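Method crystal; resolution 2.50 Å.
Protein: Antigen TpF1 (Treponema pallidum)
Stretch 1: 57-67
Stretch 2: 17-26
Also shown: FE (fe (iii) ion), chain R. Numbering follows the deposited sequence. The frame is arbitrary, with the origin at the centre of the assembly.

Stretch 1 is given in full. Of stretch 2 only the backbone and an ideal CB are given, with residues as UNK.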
ATOM      1  N   SER B  57      15.012 -12.390 -12.436  1.00 32.15           N
ATOM      2  CA  SER B  57      16.072 -11.427 -12.644  1.00 33.02           C
ATOM      3  C   SER B  57      16.716 -11.627 -14.022  1.00 34.90           C
ATOM      4  O   SER B  57      17.035 -10.669 -14.725  1.00 34.91           O
ATOM      5  CB  SER B  57      17.123 -11.579 -11.556  1.00 33.38           C
ATOM      6  OG  SER B  57      18.262 -10.794 -11.858  1.00 37.78           O
ATOM      7  N   VAL B  58      16.902 -12.882 -14.407  1.00 35.06           N
ATOM      8  CA  VAL B  58      17.501 -13.193 -15.686  1.00 34.37           C
ATOM      9  C   VAL B  58      16.631 -12.712 -16.840  1.00 36.16           C
ATOM     10  O   VAL B  58      17.136 -12.154 -17.821  1.00 35.69           O
ATOM     11  CB  VAL B  58      17.737 -14.724 -15.832  1.00 33.28           C
ATOM     12  CG1 VAL B  58      17.852 -15.107 -17.297  1.00 29.19           C
ATOM     13  CG2 VAL B  58      19.004 -15.131 -15.082  1.00 31.38           C
ATOM     14  N   THR B  59      15.324 -12.918 -16.732  1.00 36.79           N
ATOM     15  CA  THR B  59      14.445 -12.510 -17.814  1.00 37.43           C
ATOM     16  C   THR B  59      14.356 -10.991 -17.877  1.00 38.52           C
ATOM     17  O   THR B  59      14.050 -10.419 -18.919  1.00 37.48           O
ATOM     18  CB  THR B  59      13.036 -13.126 -17.666  1.00 37.29           C
ATOM     19  OG1 THR B  59      12.466 -13.311 -18.970  1.00 36.13           O
ATOM     20  CG2 THR B  59      12.135 -12.229 -16.847  1.00 36.00           C
ATOM     21  N   GLU B  60      14.638 -10.342 -16.756  1.00 40.27           N
ATOM     22  CA  GLU B  60      14.617  -8.891 -16.696  1.00 42.27           C
ATOM     23  C   GLU B  60      15.806  -8.389 -17.523  1.00 41.23           C
ATOM     24  O   GLU B  60      15.663  -7.499 -18.369  1.00 41.24           O
ATOM     25  CB  GLU B  60      14.745  -8.434 -15.242  1.00 47.39           C
ATOM     26  CG  GLU B  60      14.627  -6.934 -15.019  1.00 54.92           C
ATOM     27  CD  GLU B  60      14.892  -6.541 -13.563  1.00 60.21           C
ATOM     28  OE1 GLU B  60      16.068  -6.615 -13.128  1.00 60.15           O
ATOM     29  OE2 GLU B  60      13.922  -6.170 -12.855  1.00 62.59           O
ATOM     30  N   ALA B  61      16.980  -8.963 -17.272  1.00 37.82           N
ATOM     31  CA  ALA B  61      18.183  -8.584 -18.004  1.00 36.74           C
ATOM     32  C   ALA B  61      17.996  -8.947 -19.477  1.00 35.48           C
ATOM     33  O   ALA B  61      18.417  -8.224 -20.377  1.00 35.12           O
ATOM     34  CB  ALA B  61      19.392  -9.304 -17.432  1.00 34.07           C
ATOM     35  N   PHE B  62      17.357 -10.088 -19.699  1.00 34.67           N
ATOM     36  CA  PHE B  62      17.054 -10.589 -21.034  1.00 34.24           C
ATOM     37  C   PHE B  62      16.333  -9.496 -21.823  1.00 35.46           C
ATOM     38  O   PHE B  62      16.719  -9.147 -22.944  1.00 34.28           O
ATOM     39  CB  PHE B  62      16.144 -11.819 -20.902  1.00 30.97           C
ATOM     40  CG  PHE B  62      15.630 -12.369 -22.202  1.00 26.79           C
ATOM     41  CD1 PHE B  62      16.460 -13.087 -23.052  1.00 27.21           C
ATOM     42  CD2 PHE B  62      14.285 -12.240 -22.533  1.00 27.42           C
ATOM     43  CE1 PHE B  62      15.963 -13.684 -24.216  1.00 28.22           C
ATOM     44  CE2 PHE B  62      13.766 -12.825 -23.691  1.00 27.67           C
ATOM     45  CZ  PHE B  62      14.608 -13.554 -24.538  1.00 29.63           C
ATOM     46  N   ASP B  63      15.286  -8.945 -21.220  1.00 36.71           N
ATOM     47  CA  ASP B  63      14.516  -7.929 -21.891  1.00 37.59           C
ATOM     48  C   ASP B  63      15.199  -6.570 -22.019  1.00 36.76           C
ATOM     49  O   ASP B  63      15.104  -5.955 -23.080  1.00 35.92           O
ATOM     50  CB  ASP B  63      13.136  -7.778 -21.240  1.00 38.47           C
ATOM     51  CG  ASP B  63      12.127  -7.103 -22.171  1.00 40.97           C
ATOM     52  OD1 ASP B  63      11.843  -7.649 -23.265  1.00 41.95           O
ATOM     53  OD2 ASP B  63      11.619  -6.020 -21.816  1.00 41.17           O
ATOM     54  N   THR B  64      15.899  -6.094 -20.989  1.00 36.04           N
ATOM     55  CA  THR B  64      16.533  -4.783 -21.128  1.00 37.83           C
ATOM     56  C   THR B  64      17.674  -4.809 -22.147  1.00 36.77           C
ATOM     57  O   THR B  64      17.851  -3.857 -22.904  1.00 37.66           O
ATOM     58  CB  THR B  64      17.048  -4.202 -19.781  1.00 37.45           C
ATOM     59  OG1 THR B  64      18.253  -4.857 -19.402  1.00 44.04           O
ATOM     60  CG2 THR B  64      16.024  -4.385 -18.692  1.00 37.74           C
ATOM     61  N   ILE B  65      18.436  -5.898 -22.187  1.00 36.07           N
ATOM     62  CA  ILE B  65      19.525  -6.004 -23.151  1.00 34.19           C
ATOM     63  C   ILE B  65      18.976  -6.108 -24.581  1.00 33.74           C
ATOM     64  O   ILE B  65      19.505  -5.491 -25.511  1.00 31.33           O
ATOM     65  CB  ILE B  65      20.431  -7.219 -22.837  1.00 33.75           C
ATOM     66  CG1 ILE B  65      21.328  -6.881 -21.654  1.00 32.24           C
ATOM     67  CG2 ILE B  65      21.312  -7.573 -24.049  1.00 33.90           C
ATOM     68  CD1 ILE B  65      22.245  -7.992 -21.273  1.00 32.78           C
ATOM     69  N   ALA B  66      17.915  -6.884 -24.755  1.00 33.50           N
ATOM     70  CA  ALA B  66      17.311  -7.027 -26.071  1.00 34.86           C
ATOM     71  C   ALA B  66      16.827  -5.665 -26.562  1.00 35.45           C
ATOM     72  O   ALA B  66      16.961  -5.324 -27.737  1.00 35.73           O
ATOM     73  CB  ALA B  66      16.147  -7.989 -26.009  1.00 33.41           C
ATOM     74  N   GLU B  67      16.258  -4.886 -25.653  1.00 36.20           N
ATOM     75  CA  GLU B  67      15.755  -3.572 -26.008  1.00 37.25           C
ATOM     76  C   GLU B  67      16.872  -2.594 -26.312  1.00 36.93           C
ATOM     77  O   GLU B  67      16.697  -1.684 -27.121  1.00 36.50           O
ATOM     78  CB  GLU B  67      14.882  -3.019 -24.893  1.00 37.78           C
ATOM     79  CG  GLU B  67      13.427  -2.939 -25.287  1.00 42.97           C
ATOM     80  CD  GLU B  67      12.513  -3.572 -24.262  1.00 43.82           C
ATOM     81  OE1 GLU B  67      12.640  -3.238 -23.062  1.00 45.71           O
ATOM     82  OE2 GLU B  67      11.667  -4.397 -24.661  1.00 44.08           O
ATOM     83  N   UNK B  17      27.881  -8.677 -29.183  1.00 40.01           N
ATOM     84  CA  UNK B  17      27.964  -9.122 -27.800  1.00 38.99           C
ATOM     85  C   UNK B  17      26.559  -9.192 -27.213  1.00 38.54           C
ATOM     86  O   UNK B  17      26.179 -10.193 -26.596  1.00 38.69           O
ATOM     87  CB  UNK B  17      28.854  -8.189 -26.976  1.00 38.99           C
ATOM     88  N   UNK B  18      25.789  -8.123 -27.413  1.00 37.09           N
ATOM     89  CA  UNK B  18      24.418  -8.052 -26.915  1.00 35.64           C
ATOM     90  C   UNK B  18      23.571  -9.222 -27.427  1.00 35.55           C
ATOM     91  O   UNK B  18      22.835  -9.839 -26.662  1.00 35.42           O
ATOM     92  CB  UNK B  18      23.779  -6.724 -27.325  1.00 35.64           C
ATOM     93  N   UNK B  19      23.687  -9.528 -28.714  1.00 35.80           N
ATOM     94  CA  UNK B  19      22.945 -10.632 -29.311  1.00 37.33           C
ATOM     95  C   UNK B  19      23.265 -11.922 -28.589  1.00 36.96           C
ATOM     96  O   UNK B  19      22.385 -12.740 -28.342  1.00 37.47           O
ATOM     97  CB  UNK B  19      23.263 -10.762 -30.802  1.00 37.33           C
ATOM     98  N   UNK B  20      24.529 -12.110 -28.243  1.00 37.21           N
ATOM     99  CA  UNK B  20      24.910 -13.313 -27.543  1.00 37.52           C
ATOM    100  C   UNK B  20      24.352 -13.309 -26.121  1.00 36.41           C
ATOM    101  O   UNK B  20      23.920 -14.343 -25.618  1.00 35.21           O
ATOM    102  CB  UNK B  20      26.433 -13.456 -27.524  1.00 37.52           C
ATOM    103  N   UNK B  21      24.366 -12.150 -25.471  1.00 35.03           N
ATOM    104  CA  UNK B  21      23.835 -12.062 -24.114  1.00 34.58           C
ATOM    105  C   UNK B  21      22.371 -12.478 -24.085  1.00 33.62           C
ATOM    106  O   UNK B  21      21.949 -13.226 -23.207  1.00 33.53           O
ATOM    107  CB  UNK B  21      23.994 -10.643 -23.564  1.00 34.58           C
ATOM    108  N   UNK B  22      21.600 -11.989 -25.051  1.00 31.41           N
ATOM    109  CA  UNK B  22      20.189 -12.326 -25.128  1.00 30.63           C
ATOM    110  C   UNK B  22      20.034 -13.838 -25.239  1.00 30.98           C
ATOM    111  O   UNK B  22      19.225 -14.447 -24.537  1.00 31.98           O
ATOM    112  CB  UNK B  22      19.524 -11.623 -26.313  1.00 30.63           C
ATOM    113  N   UNK B  23      20.825 -14.437 -26.118  1.00 29.88           N
ATOM    114  CA  UNK B  23      20.787 -15.867 -26.319  1.00 30.30           C
ATOM    115  C   UNK B  23      21.147 -16.623 -25.037  1.00 30.31           C
ATOM    116  O   UNK B  23      20.453 -17.558 -24.652  1.00 29.49           O
ATOM    117  CB  UNK B  23      21.736 -16.260 -27.453  1.00 30.30           C
ATOM    118  N   UNK B  24      22.223 -16.214 -24.376  1.00 29.99           N
ATOM    119  CA  UNK B  24      22.648 -16.876 -23.153  1.00 29.92           C
ATOM    120  C   UNK B  24      21.620 -16.709 -22.048  1.00 31.05           C
ATOM    121  O   UNK B  24      21.332 -17.660 -21.323  1.00 32.65           O
ATOM    122  CB  UNK B  24      24.003 -16.331 -22.696  1.00 29.92           C
ATOM    123  N   UNK B  25      21.071 -15.504 -21.916  1.00 30.91           N
ATOM    124  CA  UNK B  25      20.062 -15.229 -20.902  1.00 30.52           C
ATOM    125  C   UNK B  25      18.836 -16.091 -21.177  1.00 30.54           C
ATOM    126  O   UNK B  25      18.259 -16.670 -20.255  1.00 29.04           O
ATOM    127  CB  UNK B  25      19.692 -13.744 -20.881  1.00 30.52           C
ATOM    128  N   UNK B  26      18.452 -16.173 -22.449  1.00 29.93           N
ATOM    129  CA  UNK B  26      17.299 -16.972 -22.822  1.00 29.99           C
ATOM    130  C   UNK B  26      17.489 -18.416 -22.403  1.00 31.04           C
ATOM    131  O   UNK B  26      16.601 -19.029 -21.807  1.00 30.54           O
ATOM    132  CB  UNK B  26      17.049 -16.885 -24.329  1.00 29.99           C
TER
HETATM  133 FE    FE R 602      10.090  -5.060 -22.912  1.00 52.84          FE

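Both stretches are helical and run nearly antiparallel, at 157° with axes 9.0 Å apart at closest approach. Stretch 1 offers an apolar strip, Val58, Ala61, Phe62, Ile65 and Ala66, while Asp63 and Glu67 bind the iron away from this contact.

Position 17 has nothing of stretch 1 within 5.5 Å of its ideal CB, so stretch 1 sets no rule here; it is Gln17.

At position 18 CA-to-CB points sideways, and the ideal CB lies 4.2 Å from Ile65 CG2. A medium or large apolar side chain would suit this flank. The residue is Leu18, whose CG lies 3.9 Å from Ile65 CG2.

Positions 19 and 20 meet no part of stretch 1, which sets no rule for them; they are Arg19 and Gln20.

Position 21 points toward stretch 1, its ideal CB 3.9 Å from Ile65 CD1. Alanine would fit, as would a longer side chain that turns aside beyond CB. His21 does the latter: its CB makes the closest contact, 3.9 Å from Ile65 CD1, and chi1 is m. NE2 is hydrogen-bonded elsewhere in the structure.

Position 22 belongs to the closest CA pair, its CA 5.4 Å from the CA of Phe62. CA-to-CB points sideways, and the ideal CB lies 4.6 Å from Phe62 CE1 and 5.0 Å from both Ala66 CB and Ile65 CG2. A compact, perhaps branched apolar residue suits such company. Val22 spreads its two methyls: CG1 is 3.5 Å from Phe62 CE1, and CG2 is 3.8 Å from Ile65 CG2 and 4.0 Å from Ala66 CB.

Position 23 points away and position 24 is out of contact, leaving both free as far as stretch 1 is concerned. They are Ala23 and Asp24; the carboxylate of the latter is hydrogen-bonded elsewhere in the structure.

Position 25 points toward a hollow lined by Val58, Ala61, Phe62 and Ile65, where the small Ala61 leaves room. Leucine, isoleucine or methionine could plausibly fill it. Leu25 is the knob, with CD2 4.2 Å from Ala61 CB and 3.9 Å from Ile65 CD1, and its CB 3.9 Å from Phe62 CD1 at the ring edge. Ile65 answers as a knob among positions 18, 21, 22 and 25.

At position 26 an ideal CB would sit only 3.4 Å from Phe62 CE1. The absence of a side chain is the easiest solution, and Gly26 provides it; Phe62 CD1 lies 3.7 Å from Gly26 N.

Stretch 2 17-26: QLRQHVADLG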
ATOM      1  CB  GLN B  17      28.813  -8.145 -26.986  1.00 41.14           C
ATOM      2  CG  GLN B  17      30.319  -8.332 -27.139  1.00 43.54           C
ATOM      3  CD  GLN B  17      30.791  -9.637 -26.519  1.00 47.01           C
ATOM      4  OE1 GLN B  17      30.855  -9.774 -25.289  1.00 46.58           O
ATOM      5  NE2 GLN B  17      31.103 -10.615 -27.367  1.00 48.61           N
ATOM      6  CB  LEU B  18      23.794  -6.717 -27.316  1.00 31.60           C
ATOM      7  CG  LEU B  18      23.833  -5.601 -26.267  1.00 31.35           C
ATOM      8  CD1 LEU B  18      25.104  -5.648 -25.433  1.00 31.45           C
ATOM      9  CD2 LEU B  18      23.688  -4.275 -26.970  1.00 28.24           C
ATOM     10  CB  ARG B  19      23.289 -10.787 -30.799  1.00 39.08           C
ATOM     11  CG  ARG B  19      22.445  -9.902 -31.711  1.00 45.22           C
ATOM     12  CD  ARG B  19      22.988  -9.842 -33.128  1.00 47.48           C
ATOM     13  NE  ARG B  19      23.155 -11.162 -33.738  1.00 52.55           N
ATOM     14  CZ  ARG B  19      22.157 -11.930 -34.180  1.00 54.37           C
ATOM     15  NH1 ARG B  19      20.896 -11.521 -34.080  1.00 55.10           N
ATOM     16  NH2 ARG B  19      22.424 -13.104 -34.745  1.00 56.26           N
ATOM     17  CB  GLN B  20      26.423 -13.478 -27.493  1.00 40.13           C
ATOM     18  CG  GLN B  20      26.792 -14.728 -26.726  1.00 46.42           C
ATOM     19  CD  GLN B  20      28.256 -15.051 -26.779  1.00 51.83           C
ATOM     20  OE1 GLN B  20      29.092 -14.289 -26.273  1.00 53.58           O
ATOM     21  NE2 GLN B  20      28.587 -16.194 -27.390  1.00 52.63           N
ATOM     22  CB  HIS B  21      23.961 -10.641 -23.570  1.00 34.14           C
ATOM     23  CG  HIS B  21      25.370 -10.161 -23.466  1.00 32.89           C
ATOM     24  ND1 HIS B  21      26.426 -11.019 -23.263  1.00 32.17           N
ATOM     25  CD2 HIS B  21      25.892  -8.914 -23.480  1.00 32.81           C
ATOM     26  CE1 HIS B  21      27.540 -10.320 -23.150  1.00 33.11           C
ATOM     27  NE2 HIS B  21      27.245  -9.041 -23.275  1.00 32.56           N
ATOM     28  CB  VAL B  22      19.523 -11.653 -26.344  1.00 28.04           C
ATOM     29  CG1 VAL B  22      18.118 -12.180 -26.522  1.00 25.36           C
ATOM     30  CG2 VAL B  22      19.504 -10.148 -26.142  1.00 25.61           C
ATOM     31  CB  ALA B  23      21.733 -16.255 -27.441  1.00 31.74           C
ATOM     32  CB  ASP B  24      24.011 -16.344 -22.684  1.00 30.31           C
ATOM     33  CG  ASP B  24      25.171 -16.814 -23.568  1.00 31.17           C
ATOM     34  OD1 ASP B  24      25.023 -17.828 -24.282  1.00 30.92           O
ATOM     35  OD2 ASP B  24      26.244 -16.182 -23.541  1.00 30.82           O
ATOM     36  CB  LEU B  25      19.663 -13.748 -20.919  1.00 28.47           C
ATOM     37  CG  LEU B  25      20.296 -12.779 -19.910  1.00 29.86           C
ATOM     38  CD1 LEU B  25      21.438 -13.418 -19.145  1.00 30.43           C
ATOM     39  CD2 LEU B  25      20.772 -11.549 -20.652  1.00 28.06           C
TER
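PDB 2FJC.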